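Local coordinates for protein NADH kinase POS5, mitochondrial (Saccharomyces cerevisiae, PDB 3AFO) that phosphorylates NADH, and less readily NAD(+), with ATP in the mitochondrion, making it a key source of the cellular reductant NADPH, at residues A[32-37]-A[171-177]; A[155-160]-A[356-360]; A[280-286]-A[314-320]. All coordinates share one frame. Residue numbers count along the deposited sequence, not the author numbering.

Contact 1. Residues A[32-37]-A[171-177]; sequences LQSLIW and SRAKCLH
Leu32, in an mt rotamer, lies over the backbone of 174-176, its CD2 3.9 Å from Leu176 CB. Strand 33-36 runs antiparallel to 174-177, the short axes twisted to 124° and 4.5 Å apart at closest. Gln33 and Cys175 form a hydrogen-bonded pair (Gln33 N to Cys175 O 2.8 Å, Cys175 N to Gln33 O 2.7 Å); Ser34 and Lys174 form the next, non-hydrogen-bonded pair, CA atoms 4.4 Å apart, and Leu35 N donates to Ala173 O at 3.0 Å. A water between Leu35 O (2.8 Å) and Ala173 N (3.0 Å) replaces the next ladder bond, before the segments close again at Ser171. Another joins Gln33 OE1 (2.7 Å) to His177 N (2.9 Å), while Gln33 NE2 bonds Ser26 OG. Ser171, at positive phi the C-prime residue of the Schellman motif ending helix 161-169, accepts from Trp37 N on OG (chi1 m) at 3.0 Å. Leu35 CB meets Cys175 SG at 4.1 Å where Phe24 and Val168 also pack. Strand 33-36 thus sits between 23-25 and 174-186 in the antiparallel sheet. Three of four direct hydrogen bonds are main-chain, consistent with register largely setting the pairing; Ser171 OG is the one side-chain acceptor.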
loop_
_atom_site.group_PDB
_atom_site.type_symbol
_atom_site.label_atom_id
_atom_site.label_comp_id
_atom_site.label_asym_id
_atom_site.label_seq_id
_atom_site.Cartn_x
_atom_site.Cartn_y
_atom_site.Cartn_z
ATOM N N LEU A 32 29.378 12.361 -6.492
ATOM C CA LEU A 32 29.234 13.803 -6.371
ATOM C C LEU A 32 30.178 14.464 -7.379
ATOM O O LEU A 32 31.157 13.857 -7.809
ATOM C CB LEU A 32 29.551 14.262 -4.942
ATOM C CG LEU A 32 28.633 13.753 -3.821
ATOM C CD1 LEU A 32 29.199 14.112 -2.459
ATOM C CD2 LEU A 32 27.216 14.307 -3.986
ATOM N N GLN A 33 29.875 15.694 -7.765
ATOM C CA GLN A 33 30.751 16.447 -8.654
ATOM C C GLN A 33 31.446 17.569 -7.889
ATOM O O GLN A 33 30.810 18.299 -7.132
ATOM C CB GLN A 33 29.956 17.027 -9.828
ATOM C CG GLN A 33 29.637 16.034 -10.935
ATOM C CD GLN A 33 28.680 14.945 -10.497
ATOM O OE1 GLN A 33 27.611 15.221 -9.952
ATOM N NE2 GLN A 33 29.068 13.697 -10.722
ATOM N N SER A 34 32.752 17.694 -8.087
ATOM C CA SER A 34 33.529 18.800 -7.533
ATOM C C SER A 34 33.129 20.121 -8.179
ATOM O O SER A 34 33.075 20.227 -9.406
ATOM C CB SER A 34 35.015 18.541 -7.755
ATOM O OG SER A 34 35.373 17.312 -7.155
ATOM N N LEU A 35 32.825 21.117 -7.351
ATOM C CA LEU A 35 32.518 22.457 -7.835
ATOM C C LEU A 35 33.805 23.301 -7.875
ATOM O O LEU A 35 34.326 23.711 -6.841
ATOM C CB LEU A 35 31.446 23.114 -6.952
ATOM C CG LEU A 35 31.056 24.588 -7.161
ATOM C CD1 LEU A 35 30.541 24.849 -8.550
ATOM C CD2 LEU A 35 30.023 25.026 -6.144
ATOM N N ILE A 36 34.320 23.530 -9.076
ATOM C CA ILE A 36 35.566 24.278 -9.249
ATOM C C ILE A 36 35.275 25.501 -10.105
ATOM O O ILE A 36 34.817 25.386 -11.246
ATOM C CB ILE A 36 36.714 23.383 -9.827
ATOM C CG1 ILE A 36 36.991 22.211 -8.874
ATOM C CG2 ILE A 36 38.013 24.196 -10.023
ATOM C CD1 ILE A 36 37.764 21.060 -9.477
ATOM N N TRP A 37 35.507 26.670 -9.523
ATOM C CA TRP A 37 35.224 27.933 -10.180
ATOM C C TRP A 37 36.300 28.240 -11.222
ATOM O O TRP A 37 37.480 28.343 -10.884
ATOM C CB TRP A 37 35.129 29.055 -9.139
ATOM C CG TRP A 37 34.048 28.810 -8.110
ATOM C CD1 TRP A 37 34.213 28.366 -6.828
ATOM C CD2 TRP A 37 32.639 28.978 -8.296
ATOM N NE1 TRP A 37 32.991 28.249 -6.200
ATOM C CE2 TRP A 37 32.009 28.625 -7.080
ATOM C CE3 TRP A 37 31.846 29.402 -9.372
ATOM C CZ2 TRP A 37 30.625 28.680 -6.912
ATOM C CZ3 TRP A 37 30.473 29.457 -9.203
ATOM C CH2 TRP A 37 29.876 29.098 -7.985
ATOM N N SER A 171 36.715 26.437 -4.035
ATOM C CA SER A 171 36.619 25.282 -4.951
ATOM C C SER A 171 36.877 23.923 -4.283
ATOM O O SER A 171 37.404 23.007 -4.921
ATOM C CB SER A 171 37.531 25.466 -6.183
ATOM O OG SER A 171 37.137 26.589 -6.953
ATOM N N ARG A 172 36.496 23.780 -3.015
ATOM C CA ARG A 172 36.642 22.486 -2.318
ATOM C C ARG A 172 35.313 21.753 -2.018
ATOM O O ARG A 172 35.310 20.699 -1.377
ATOM C CB ARG A 172 37.440 22.645 -1.021
ATOM C CG ARG A 172 38.868 23.188 -1.220
ATOM C CD ARG A 172 39.664 23.071 0.067
ATOM N NE ARG A 172 39.154 23.962 1.109
ATOM C CZ ARG A 172 39.608 25.196 1.322
ATOM N NH1 ARG A 172 40.586 25.687 0.568
ATOM N NH2 ARG A 172 39.083 25.943 2.288
ATOM N N ALA A 173 34.200 22.318 -2.463
ATOM C CA ALA A 173 32.895 21.712 -2.215
ATOM C C ALA A 173 32.534 20.714 -3.307
ATOM O O ALA A 173 33.080 20.756 -4.422
ATOM C CB ALA A 173 31.820 22.783 -2.111
ATOM N N LYS A 174 31.597 19.825 -2.978
ATOM C CA LYS A 174 31.049 18.873 -3.941
ATOM C C LYS A 174 29.533 19.013 -4.014
ATOM O O LYS A 174 28.893 19.417 -3.036
ATOM C CB LYS A 174 31.442 17.448 -3.569
ATOM C CG LYS A 174 32.890 17.121 -3.908
ATOM C CD LYS A 174 33.241 15.710 -3.501
ATOM C CE LYS A 174 34.706 15.425 -3.722
ATOM N NZ LYS A 174 34.996 14.038 -3.269
ATOM N N CYS A 175 28.976 18.685 -5.178
ATOM C CA CYS A 175 27.555 18.860 -5.453
ATOM C C CYS A 175 26.916 17.559 -5.931
ATOM O O CYS A 175 27.556 16.763 -6.627
ATOM C CB CYS A 175 27.356 19.905 -6.546
ATOM S SG CYS A 175 27.737 21.602 -6.060
ATOM N N LEU A 176 25.655 17.376 -5.549
ATOM C CA LEU A 176 24.789 16.361 -6.112
ATOM C C LEU A 176 24.014 16.965 -7.276
ATOM O O LEU A 176 23.417 18.055 -7.163
ATOM C CB LEU A 176 23.801 15.860 -5.046
ATOM C CG LEU A 176 22.633 14.974 -5.499
ATOM C CD1 LEU A 176 23.082 13.509 -5.635
ATOM C CD2 LEU A 176 21.479 15.114 -4.518
ATOM N N HIS A 177 24.023 16.248 -8.394
ATOM C CA HIS A 177 23.234 16.627 -9.553
ATOM C C HIS A 177 21.792 16.140 -9.418
ATOM O O HIS A 177 21.547 14.968 -9.118
ATOM C CB HIS A 177 23.866 16.087 -10.837
ATOM C CG HIS A 177 23.092 16.432 -12.062
ATOM N ND1 HIS A 177 23.147 17.679 -12.643
ATOM C CD2 HIS A 177 22.218 15.708 -12.799
ATOM C CE1 HIS A 177 22.354 17.703 -13.699
ATOM N NE2 HIS A 177 21.772 16.523 -13.811
HETATM O O HOH W 1 25.716 13.859 -8.562
HETATM O O HOH W 2 33.484 24.556 -4.290
#

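Contact 2. Residues A[155-160]-A[356-360]; sequences PFDFKE and CVAKT
The two segments form no ladder and share no hydrogen bond: Pro155 and Lys359 have the nearest CA atoms, 6.1 Å apart. Residues 156-157 are a short extended strand (phi/psi -115/138 and -72/136), after which 158-160 make a 3-10 turn closed by Glu160 N to Asp157 O at 3.0 Å. Across from them, 356-357 lie on strand 354-357, Ala358 remains extended (-104/154), and the chain bends at Lys359 (-88/-48). Asp157 OD1 accepts from Lys159 N at 3.1 Å, an Asx turn, and Glu160, at the N-cap position of helix 161-169, takes Asp157 N on OE2 at 3.0 Å.

Within this chain 156-157 is one of the two edge strands of the parallel sheet in the N-terminal alpha/beta domain, beside 142-146, whereas 354-357, late in the chain, pairs with 174-186. The contact therefore brings the late part of the chain against strand 156-157 and its neighbour 142-146, where Val357 bonds Val142 through its backbone.

Phe156, with chi1 m and chi2 -77°, inserts its ring here. Its CE2 lies 3.7 Å from Val357 CG1 and 3.6 Å from Val357 O; CZ comes within 3.5 Å of Ala358 O, which sits at the ring edge near its plane, and CE1 is 3.7 Å from Lys359 CB. Val164 and Leu143 also touch the ring. Pro155 CG packs on Val357 O at 3.5 Å. Lys359, all-trans, stretches past Pro155 O (3.6 Å from its CD) to bring NZ 3.7 Å from Glu160 OE2, a long salt bridge.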
loop_
_atom_site.group_PDB
_atom_site.type_symbol
_atom_site.label_atom_id
_atom_site.label_comp_id
_atom_site.label_asym_id
_atom_site.label_seq_id
_atom_site.Cartn_x
_atom_site.Cartn_y
_atom_site.Cartn_z
ATOM N N PRO A 155 20.865 20.733 3.129
ATOM C CA PRO A 155 21.742 19.867 3.916
ATOM C C PRO A 155 22.485 20.554 5.079
ATOM O O PRO A 155 23.064 19.854 5.908
ATOM C CB PRO A 155 22.772 19.367 2.881
ATOM C CG PRO A 155 22.316 19.901 1.544
ATOM C CD PRO A 155 21.505 21.112 1.859
ATOM N N PHE A 156 22.488 21.887 5.126
ATOM C CA PHE A 156 23.295 22.621 6.109
ATOM C C PHE A 156 22.476 23.411 7.103
ATOM O O PHE A 156 21.505 24.082 6.746
ATOM C CB PHE A 156 24.264 23.594 5.411
ATOM C CG PHE A 156 25.177 22.931 4.427
ATOM C CD1 PHE A 156 26.278 22.216 4.868
ATOM C CD2 PHE A 156 24.912 22.995 3.061
ATOM C CE1 PHE A 156 27.117 21.572 3.959
ATOM C CE2 PHE A 156 25.738 22.355 2.152
ATOM C CZ PHE A 156 26.846 21.651 2.603
ATOM N N ASP A 157 22.902 23.339 8.356
ATOM C CA ASP A 157 22.437 24.235 9.402
ATOM C C ASP A 157 23.052 25.597 9.110
ATOM O O ASP A 157 24.231 25.674 8.804
ATOM C CB ASP A 157 22.963 23.725 10.747
ATOM C CG ASP A 157 22.279 24.372 11.939
ATOM O OD1 ASP A 157 22.011 25.601 11.920
ATOM O OD2 ASP A 157 22.024 23.640 12.920
ATOM N N PHE A 158 22.268 26.665 9.226
ATOM C CA PHE A 158 22.797 28.022 9.002
ATOM C C PHE A 158 23.985 28.384 9.905
ATOM O O PHE A 158 24.812 29.218 9.527
ATOM C CB PHE A 158 21.706 29.100 9.087
ATOM C CG PHE A 158 22.244 30.516 8.930
ATOM C CD1 PHE A 158 22.637 30.990 7.680
ATOM C CD2 PHE A 158 22.392 31.351 10.042
ATOM C CE1 PHE A 158 23.154 32.290 7.529
ATOM C CE2 PHE A 158 22.915 32.644 9.905
ATOM C CZ PHE A 158 23.298 33.113 8.640
ATOM N N LYS A 159 24.041 27.764 11.086
ATOM C CA LYS A 159 25.152 27.922 12.029
ATOM C C LYS A 159 26.500 27.649 11.379
ATOM O O LYS A 159 27.505 28.263 11.745
ATOM C CB LYS A 159 24.984 26.984 13.231
ATOM C CG LYS A 159 24.364 27.620 14.468
ATOM C CD LYS A 159 22.853 27.728 14.369
ATOM C CE LYS A 159 22.234 27.855 15.754
ATOM N NZ LYS A 159 20.754 28.082 15.699
ATOM N N GLU A 160 26.511 26.726 10.417
ATOM C CA GLU A 160 27.742 26.297 9.752
ATOM C C GLU A 160 28.151 27.225 8.599
ATOM O O GLU A 160 29.073 26.897 7.860
ATOM C CB GLU A 160 27.612 24.872 9.182
ATOM C CG GLU A 160 26.663 23.897 9.898
ATOM C CD GLU A 160 26.617 22.531 9.195
ATOM O OE1 GLU A 160 27.702 21.954 8.945
ATOM O OE2 GLU A 160 25.510 22.037 8.886
ATOM N N CYS A 356 23.372 20.798 -6.311
ATOM C CA CYS A 356 23.196 21.200 -4.930
ATOM C C CYS A 356 24.428 20.800 -4.146
ATOM O O CYS A 356 24.794 19.625 -4.120
ATOM C CB CYS A 356 21.946 20.539 -4.330
ATOM S SG CYS A 356 20.435 20.924 -5.215
ATOM N N VAL A 357 25.083 21.789 -3.543
ATOM C CA VAL A 357 26.183 21.548 -2.611
ATOM C C VAL A 357 25.743 20.524 -1.567
ATOM O O VAL A 357 24.701 20.693 -0.927
ATOM C CB VAL A 357 26.618 22.855 -1.907
ATOM C CG1 VAL A 357 27.788 22.608 -0.945
ATOM C CG2 VAL A 357 27.003 23.902 -2.941
ATOM N N ALA A 358 26.551 19.478 -1.421
ATOM C CA ALA A 358 26.313 18.389 -0.477
ATOM C C ALA A 358 27.212 18.497 0.755
ATOM O O ALA A 358 28.314 19.057 0.689
ATOM C CB ALA A 358 26.543 17.054 -1.170
ATOM N N LYS A 359 26.751 17.927 1.867
ATOM C CA LYS A 359 27.495 17.954 3.129
ATOM C C LYS A 359 28.484 16.792 3.280
ATOM O O LYS A 359 29.643 16.997 3.647
ATOM C CB LYS A 359 26.530 17.977 4.311
ATOM C CG LYS A 359 27.218 18.164 5.663
ATOM C CD LYS A 359 26.207 18.392 6.759
ATOM C CE LYS A 359 26.897 18.448 8.109
ATOM N NZ LYS A 359 25.908 18.399 9.207
ATOM N N THR A 360 28.012 15.576 3.015
ATOM C CA THR A 360 28.826 14.363 3.090
ATOM C C THR A 360 28.587 13.589 1.806
ATOM O O THR A 360 27.777 14.002 0.976
ATOM C CB THR A 360 28.414 13.452 4.297
ATOM O OG1 THR A 360 27.069 12.970 4.112
ATOM C CG2 THR A 360 28.499 14.206 5.617
#

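Contact 3. Residues A[280-286]-A[314-320]; sequences SHIRIKI and GDEIYVI
Strands 282-286 and 316-320 run antiparallel at 167°, axes 4.7 Å apart at closest. Ile282 with Val319 and Ile284 with Ile317 are hydrogen-bonded pairs: Ile282 N to Val319 O 3.1 Å, Val319 N to Ile282 O 2.7 Å, Ile284 N to Ile317 O 2.9 Å and Ile317 N to Ile284 O 2.9 Å. Ile286 N to Asp315 O (3.0 Å) continues the ladder and Gly314 N to Ile286 O (2.8 Å) closes it, Gly314 adopting phi/psi 104/-22, angles that call for glycine. In the alternating non-hydrogen-bonded pairs, Arg283-Tyr318 and Lys285-Glu316, the backbone bonds outward, Arg283 to Phe218, Lys285 to Asp216, Tyr318 to His184 and Glu316 to Lys186; His281 N bonds Asp220 OD1. Both are thus interior strands of a large antiparallel sheet, within the NAD kinase C-terminal family region and flanked by 213-219 and 174-186. Ile282, Ile284, Ile317 and Val319 share the face packed against strands 201-205 and 231-235. On the face of Arg283, Lys285, Glu316 and Tyr318, Arg283 NH1 forms a salt bridge with Glu316 OE2 at 2.7 Å, and its guanidinium makes a cation-pi contact with Phe218. Glu316 OE1 takes a weak bond from Tyr318 OH at 2.8 Å and a long, weak ion pair with Lys186. Arg283 CG sits over the Tyr318 ring, 4.2 Å from its centroid, a CH-pi contact. Asp315 turns its carboxylate to Lys187 and to the backbone of Lys188 and Asp312.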
loop_
_atom_site.group_PDB
_atom_site.type_symbol
_atom_site.label_atom_id
_atom_site.label_comp_id
_atom_site.label_asym_id
_atom_site.label_seq_id
_atom_site.Cartn_x
_atom_site.Cartn_y
_atom_site.Cartn_z
ATOM N N SER A 280 11.389 9.004 -21.337
ATOM C CA SER A 280 9.945 8.916 -21.624
ATOM C C SER A 280 9.307 10.218 -22.096
ATOM O O SER A 280 9.726 11.289 -21.699
ATOM C CB SER A 280 9.187 8.453 -20.382
ATOM O OG SER A 280 9.531 7.129 -20.055
ATOM N N HIS A 281 8.274 10.086 -22.924
ATOM C CA HIS A 281 7.466 11.194 -23.401
ATOM C C HIS A 281 6.077 10.951 -22.821
ATOM O O HIS A 281 5.444 9.925 -23.098
ATOM C CB HIS A 281 7.437 11.167 -24.937
ATOM C CG HIS A 281 6.561 12.210 -25.556
ATOM N ND1 HIS A 281 5.213 12.012 -25.779
ATOM C CD2 HIS A 281 6.839 13.457 -26.012
ATOM C CE1 HIS A 281 4.698 13.095 -26.341
ATOM N NE2 HIS A 281 5.665 13.986 -26.495
ATOM N N ILE A 282 5.619 11.866 -21.982
ATOM C CA ILE A 282 4.364 11.680 -21.271
ATOM C C ILE A 282 3.394 12.758 -21.699
ATOM O O ILE A 282 3.738 13.945 -21.694
ATOM C CB ILE A 282 4.551 11.738 -19.731
ATOM C CG1 ILE A 282 5.584 10.686 -19.283
ATOM C CG2 ILE A 282 3.192 11.527 -19.013
ATOM C CD1 ILE A 282 6.068 10.811 -17.833
ATOM N N ARG A 283 2.200 12.337 -22.093
ATOM C CA ARG A 283 1.125 13.262 -22.401
ATOM C C ARG A 283 -0.089 12.902 -21.565
ATOM O O ARG A 283 -0.487 11.723 -21.512
ATOM C CB ARG A 283 0.783 13.230 -23.906
ATOM C CG ARG A 283 -0.408 14.117 -24.301
ATOM C CD ARG A 283 -0.592 14.159 -25.815
ATOM N NE ARG A 283 -1.008 12.877 -26.378
ATOM C CZ ARG A 283 -2.259 12.581 -26.720
ATOM N NH1 ARG A 283 -3.231 13.473 -26.551
ATOM N NH2 ARG A 283 -2.541 11.393 -27.233
ATOM N N ILE A 284 -0.660 13.914 -20.910
ATOM C CA ILE A 284 -1.892 13.756 -20.136
ATOM C C ILE A 284 -2.972 14.743 -20.612
ATOM O O ILE A 284 -2.776 15.956 -20.569
ATOM C CB ILE A 284 -1.644 13.876 -18.601
ATOM C CG1 ILE A 284 -0.600 12.842 -18.142
ATOM C CG2 ILE A 284 -2.974 13.731 -17.826
ATOM C CD1 ILE A 284 -0.262 12.891 -16.642
ATOM N N LYS A 285 -4.082 14.199 -21.104
ATOM C CA LYS A 285 -5.202 14.997 -21.571
ATOM C C LYS A 285 -6.345 14.960 -20.550
ATOM O O LYS A 285 -6.694 13.891 -20.034
ATOM C CB LYS A 285 -5.685 14.469 -22.918
ATOM C CG LYS A 285 -6.705 15.361 -23.628
ATOM C CD LYS A 285 -6.996 14.795 -25.028
ATOM C CE LYS A 285 -7.938 15.697 -25.823
ATOM N NZ LYS A 285 -8.307 15.044 -27.124
ATOM N N ILE A 286 -6.898 16.134 -20.255
ATOM C CA ILE A 286 -8.025 16.268 -19.338
ATOM C C ILE A 286 -9.298 15.809 -20.049
ATOM O O ILE A 286 -9.727 16.434 -21.027
ATOM C CB ILE A 286 -8.194 17.745 -18.848
ATOM C CG1 ILE A 286 -6.853 18.342 -18.380
ATOM C CG2 ILE A 286 -9.283 17.851 -17.786
ATOM C CD1 ILE A 286 -6.119 17.551 -17.253
ATOM N N GLY A 314 -10.073 18.925 -22.358
ATOM C CA GLY A 314 -9.434 19.116 -23.649
ATOM C C GLY A 314 -8.020 19.668 -23.596
ATOM O O GLY A 314 -7.264 19.506 -24.555
ATOM N N ASP A 315 -7.661 20.333 -22.495
ATOM C CA ASP A 315 -6.287 20.778 -22.274
ATOM C C ASP A 315 -5.386 19.535 -22.168
ATOM O O ASP A 315 -5.855 18.459 -21.795
ATOM C CB ASP A 315 -6.175 21.602 -20.978
ATOM C CG ASP A 315 -6.881 22.972 -21.054
ATOM O OD1 ASP A 315 -7.384 23.365 -22.127
ATOM O OD2 ASP A 315 -6.947 23.656 -20.010
ATOM N N GLU A 316 -4.111 19.681 -22.516
ATOM C CA GLU A 316 -3.125 18.610 -22.316
ATOM C C GLU A 316 -1.858 19.171 -21.731
ATOM O O GLU A 316 -1.478 20.318 -22.035
ATOM C CB GLU A 316 -2.715 17.949 -23.630
ATOM C CG GLU A 316 -3.809 17.424 -24.515
ATOM C CD GLU A 316 -3.258 17.054 -25.879
ATOM O OE1 GLU A 316 -2.287 17.701 -26.319
ATOM O OE2 GLU A 316 -3.782 16.123 -26.517
ATOM N N ILE A 317 -1.185 18.358 -20.920
ATOM C CA ILE A 317 0.203 18.622 -20.572
ATOM C C ILE A 317 1.115 17.564 -21.181
ATOM O O ILE A 317 0.742 16.397 -21.267
ATOM C CB ILE A 317 0.447 18.751 -19.028
ATOM C CG1 ILE A 317 -0.023 17.497 -18.264
ATOM C CG2 ILE A 317 -0.245 20.013 -18.479
ATOM C CD1 ILE A 317 0.455 17.454 -16.789
ATOM N N TYR A 318 2.295 18.004 -21.622
ATOM C CA TYR A 318 3.365 17.132 -22.087
ATOM C C TYR A 318 4.497 17.233 -21.082
ATOM O O TYR A 318 4.891 18.336 -20.693
ATOM C CB TYR A 318 3.882 17.567 -23.460
ATOM C CG TYR A 318 2.883 17.438 -24.577
ATOM C CD1 TYR A 318 2.998 16.425 -25.531
ATOM C CD2 TYR A 318 1.815 18.336 -24.687
ATOM C CE1 TYR A 318 2.066 16.311 -26.573
ATOM C CE2 TYR A 318 0.889 18.235 -25.723
ATOM C CZ TYR A 318 1.020 17.225 -26.658
ATOM O OH TYR A 318 0.084 17.131 -27.658
ATOM N N VAL A 319 5.003 16.089 -20.634
ATOM C CA VAL A 319 6.044 16.084 -19.619
ATOM C C VAL A 319 7.223 15.260 -20.088
ATOM O O VAL A 319 7.069 14.098 -20.486
ATOM C CB VAL A 319 5.520 15.580 -18.245
ATOM C CG1 VAL A 319 6.660 15.481 -17.245
ATOM C CG2 VAL A 319 4.438 16.515 -17.700
ATOM N N ILE A 320 8.397 15.880 -20.056
ATOM C CA ILE A 320 9.635 15.237 -20.460
ATOM C C ILE A 320 10.731 15.669 -19.493
ATOM O O ILE A 320 10.601 16.675 -18.792
ATOM C CB ILE A 320 10.079 15.634 -21.926
ATOM C CG1 ILE A 320 10.161 17.164 -22.107
ATOM C CG2 ILE A 320 9.177 14.997 -22.992
ATOM C CD1 ILE A 320 10.972 17.622 -23.363
#

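Contacts 1 and 3 are both antiparallel pairings within one large antiparallel sheet, each using strand 174-186 as a member or a neighbour, yet their centres lie 35 Å apart. Contact 3 is buried, with an unbroken ladder, an aliphatic face and a polar, largely charged one; contact 1 is partly buried, one water standing in for a ladder bond and another joining a side chain to the backbone. Contact 2, also partly buried, lacks a shared ladder and relies on an aromatic ring and a long ion pair. It touches contact 1: Leu176 N and Cys356 O, and Lys174 O and Ala358 N, each 2.8 Å apart, are probable hydrogen bonds. Contacts 2 and 3 lie on opposite sides of the chain's centre.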